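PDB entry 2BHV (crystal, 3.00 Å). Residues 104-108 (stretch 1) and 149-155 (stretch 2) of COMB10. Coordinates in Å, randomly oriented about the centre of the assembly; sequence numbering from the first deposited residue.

Stretch 1, residues 104-108: DIVWS
Stretch 2 (149-155) PLLLSTL

Residues 104-108 of COMB10 form part of a longer β-strand, with phi/psi running from -117/129 at Asp104 through -119/120, -99/109 and -78/115 to -99/-43 at Ser108. Stretch 2 enters as a loop and becomes a strand at Leu152, and this strand continues beyond Leu155. The two strand axes approach to 7.3 Å and their N-to-C directions differ by 124°, so the strands run obliquely against each other. No backbone hydrogen bond links them; contact relies largely on side chains, and 326 Å² of surface is buried in total.

Pro149 (-68/-41, C-gamma endo) lies out of reach of stretch 1. The first contact comes from Leu150 (-126/137), whose CA lies 6.5 Å from the CA of Val106. Its CA-to-CB bond points sideways, but the m,t rotamer (chi1 -64°, chi2 172°) brings the end of the side chain nearer. Leu150 CD2 thereby reaches Val106 CG2 at 3.8 Å, an apolar contact with the t rotamer of Val106, and also lies 3.6 Å from the carbonyl atom Ile105 O, a van der Waals contact of methyl with oxygen. Leu151 (-91/-18; m,t) also points sideways and makes no contact with stretch 1.

After the bend in phi/psi at Leu151, the chain is extended again at Leu152 (-137/125), where the strand begins, and its CB points toward stretch 1. The register here sets the CA of Leu152 6.7 Å from the CA of Trp107. With chi1 -62° and chi2 109°, the indole presents its edge: Trp107 CD1 lies 4.0 Å from Leu152 CB, which sits near the ring plane. This is an apolar contact, and Leu152 itself adopts an m,m rotamer (-70°, -66°). Ser153 (-87/158, chi1 m) then points away, its hydroxyl hydrogen-bonded elsewhere in the structure.

The alternation of the strand returns Thr154 (-122/112, chi1 -47°, m) toward stretch 1, with its CA 7.3 Å from the CA of Ile105. Thr154 accepts the one hydrogen bond between the stretches: Trp107 NE1 donates to Thr154 OG1 at 2.9 Å, with an N-H...O angle of 149°. The hydroxyl oxygen lies near the indole plane, where the N-H projects, so the edge that meets Leu152 CB through CD1 also has its N-H satisfied by Thr154 OG1. Ile105, in the m,t rotamer (-53°, 162°), starts sideways but extends its end nearer, placing Ile105 CD1 3.9 Å from Thr154 OG1, again a methyl-to-oxygen van der Waals contact. Leu155 (-110/160; chi1 -73°, chi2 18°, between wells) is out of reach of stretch 1.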

ATOM      1  N   ASP A 104      -4.747  -4.299 -19.596  1.00 46.83           N
ATOM      2  CA  ASP A 104      -4.456  -4.167 -21.009  1.00 46.84           C
ATOM      3  C   ASP A 104      -5.702  -4.417 -21.813  1.00 46.68           C
ATOM      4  O   ASP A 104      -6.375  -5.412 -21.604  1.00 46.94           O
ATOM      5  CB  ASP A 104      -3.349  -5.127 -21.426  1.00 46.84           C
ATOM      6  CG  ASP A 104      -2.078  -4.926 -20.631  1.00 47.43           C
ATOM      7  OD1 ASP A 104      -1.776  -3.776 -20.248  1.00 47.75           O
ATOM      8  OD2 ASP A 104      -1.367  -5.922 -20.374  1.00 48.21           O
ATOM      9  N   ILE A 105      -6.021  -3.505 -22.728  1.00 46.36           N
ATOM     10  CA  ILE A 105      -7.137  -3.702 -23.631  1.00 45.84           C
ATOM     11  C   ILE A 105      -6.607  -3.714 -25.062  1.00 45.81           C
ATOM     12  O   ILE A 105      -6.000  -2.752 -25.511  1.00 46.00           O
ATOM     13  CB  ILE A 105      -8.202  -2.605 -23.466  1.00 45.71           C
ATOM     14  CG1 ILE A 105      -8.636  -2.479 -22.007  1.00 45.13           C
ATOM     15  CG2 ILE A 105      -9.394  -2.896 -24.351  1.00 46.12           C
ATOM     16  CD1 ILE A 105      -9.321  -1.197 -21.697  1.00 44.72           C
ATOM     17  N   VAL A 106      -6.815  -4.820 -25.761  1.00 45.74           N
ATOM     18  CA  VAL A 106      -6.536  -4.879 -27.186  1.00 45.72           C
ATOM     19  C   VAL A 106      -7.829  -4.688 -27.951  1.00 45.64           C
ATOM     20  O   VAL A 106      -8.688  -5.552 -27.944  1.00 45.68           O
ATOM     21  CB  VAL A 106      -5.916  -6.226 -27.589  1.00 45.64           C
ATOM     22  CG1 VAL A 106      -5.519  -6.223 -29.064  1.00 45.71           C
ATOM     23  CG2 VAL A 106      -4.729  -6.527 -26.736  1.00 45.81           C
ATOM     24  N   TRP A 107      -7.976  -3.545 -28.596  1.00 45.68           N
ATOM     25  CA  TRP A 107      -9.127  -3.327 -29.439  1.00 45.93           C
ATOM     26  C   TRP A 107      -8.913  -4.061 -30.760  1.00 46.05           C
ATOM     27  O   TRP A 107      -8.004  -3.730 -31.522  1.00 46.20           O
ATOM     28  CB  TRP A 107      -9.377  -1.830 -29.643  1.00 45.80           C
ATOM     29  CG  TRP A 107      -9.679  -1.104 -28.349  1.00 45.90           C
ATOM     30  CD1 TRP A 107      -8.871  -0.217 -27.707  1.00 45.56           C
ATOM     31  CD2 TRP A 107     -10.870  -1.215 -27.544  1.00 46.01           C
ATOM     32  NE1 TRP A 107      -9.474   0.237 -26.552  1.00 45.26           N
ATOM     33  CE2 TRP A 107     -10.701  -0.354 -26.428  1.00 45.54           C
ATOM     34  CE3 TRP A 107     -12.063  -1.957 -27.658  1.00 45.84           C
ATOM     35  CZ2 TRP A 107     -11.676  -0.208 -25.434  1.00 45.45           C
ATOM     36  CZ3 TRP A 107     -13.033  -1.811 -26.664  1.00 45.49           C
ATOM     37  CH2 TRP A 107     -12.830  -0.943 -25.568  1.00 45.55           C
ATOM     38  N   SER A 108      -9.741  -5.069 -31.022  1.00 46.20           N
ATOM     39  CA  SER A 108      -9.487  -5.976 -32.134  1.00 46.46           C
ATOM     40  C   SER A 108     -10.293  -5.653 -33.381  1.00 46.58           C
ATOM     41  O   SER A 108      -9.758  -5.710 -34.480  1.00 46.87           O
ATOM     42  CB  SER A 108      -9.688  -7.438 -31.728  1.00 46.38           C
ATOM     43  OG  SER A 108     -11.054  -7.749 -31.628  1.00 46.99           O
ATOM     44  N   PRO A 149       3.420  -3.052 -28.295  1.00 46.45           N
ATOM     45  CA  PRO A 149       2.496  -3.999 -27.642  1.00 46.33           C
ATOM     46  C   PRO A 149       1.022  -3.734 -27.933  1.00 46.18           C
ATOM     47  O   PRO A 149       0.262  -4.670 -28.159  1.00 46.20           O
ATOM     48  CB  PRO A 149       2.790  -3.806 -26.157  1.00 46.16           C
ATOM     49  CG  PRO A 149       3.333  -2.449 -26.063  1.00 46.19           C
ATOM     50  CD  PRO A 149       4.107  -2.210 -27.309  1.00 46.34           C
ATOM     51  N   LEU A 150       0.625  -2.468 -27.928  1.00 45.94           N
ATOM     52  CA  LEU A 150      -0.758  -2.113 -28.185  1.00 45.94           C
ATOM     53  C   LEU A 150      -0.827  -1.108 -29.315  1.00 45.99           C
ATOM     54  O   LEU A 150      -0.030  -0.174 -29.350  1.00 46.21           O
ATOM     55  CB  LEU A 150      -1.402  -1.516 -26.934  1.00 45.79           C
ATOM     56  CG  LEU A 150      -1.557  -2.382 -25.701  1.00 45.34           C
ATOM     57  CD1 LEU A 150      -2.035  -1.516 -24.565  1.00 45.91           C
ATOM     58  CD2 LEU A 150      -2.511  -3.505 -25.955  1.00 45.13           C
ATOM     59  N   LEU A 151      -1.774  -1.291 -30.230  1.00 45.80           N
ATOM     60  CA  LEU A 151      -1.879  -0.403 -31.377  1.00 45.89           C
ATOM     61  C   LEU A 151      -2.802   0.764 -31.083  1.00 45.99           C
ATOM     62  O   LEU A 151      -2.758   1.772 -31.777  1.00 46.24           O
ATOM     63  CB  LEU A 151      -2.329  -1.157 -32.631  1.00 45.95           C
ATOM     64  CG  LEU A 151      -1.406  -2.257 -33.176  1.00 46.26           C
ATOM     65  CD1 LEU A 151      -2.125  -3.135 -34.208  1.00 46.37           C
ATOM     66  CD2 LEU A 151      -0.142  -1.673 -33.768  1.00 46.31           C
ATOM     67  N   LEU A 152      -3.632   0.616 -30.046  1.00 45.97           N
ATOM     68  CA  LEU A 152      -4.617   1.621 -29.643  1.00 45.50           C
ATOM     69  C   LEU A 152      -4.602   1.752 -28.129  1.00 45.56           C
ATOM     70  O   LEU A 152      -4.762   0.770 -27.409  1.00 45.69           O
ATOM     71  CB  LEU A 152      -6.017   1.201 -30.059  1.00 45.56           C
ATOM     72  CG  LEU A 152      -6.577   1.122 -31.480  1.00 45.29           C
ATOM     73  CD1 LEU A 152      -6.673   2.479 -32.152  1.00 44.96           C
ATOM     74  CD2 LEU A 152      -5.855   0.087 -32.330  1.00 44.97           C
ATOM     75  N   SER A 153      -4.410   2.966 -27.645  1.00 45.58           N
ATOM     76  CA  SER A 153      -4.416   3.219 -26.223  1.00 45.70           C
ATOM     77  C   SER A 153      -5.835   3.481 -25.785  1.00 45.86           C
ATOM     78  O   SER A 153      -6.678   3.857 -26.600  1.00 46.08           O
ATOM     79  CB  SER A 153      -3.557   4.424 -25.908  1.00 45.71           C
ATOM     80  OG  SER A 153      -2.205   4.158 -26.221  1.00 46.45           O
ATOM     81  N   THR A 154      -6.098   3.289 -24.489  1.00 45.83           N
ATOM     82  CA  THR A 154      -7.408   3.562 -23.916  1.00 45.47           C
ATOM     83  C   THR A 154      -7.270   4.567 -22.813  1.00 45.39           C
ATOM     84  O   THR A 154      -6.708   4.271 -21.781  1.00 45.32           O
ATOM     85  CB  THR A 154      -8.049   2.291 -23.380  1.00 45.47           C
ATOM     86  OG1 THR A 154      -7.918   1.263 -24.367  1.00 45.48           O
ATOM     87  CG2 THR A 154      -9.496   2.516 -23.071  1.00 44.90           C
ATOM     88  N   LEU A 155      -7.802   5.762 -23.055  1.00 45.63           N
ATOM     89  CA  LEU A 155      -7.663   6.911 -22.153  1.00 45.54           C
ATOM     90  C   LEU A 155      -8.976   7.257 -21.471  1.00 45.56           C
ATOM     91  O   LEU A 155     -10.040   6.873 -21.956  1.00 45.61           O
ATOM     92  CB  LEU A 155      -7.162   8.111 -22.943  1.00 45.30           C
ATOM     93  CG  LEU A 155      -5.703   8.196 -23.423  1.00 45.25           C
ATOM     94  CD1 LEU A 155      -4.934   6.881 -23.440  1.00 45.54           C
ATOM     95  CD2 LEU A 155      -5.631   8.865 -24.779  1.00 45.77           C
TER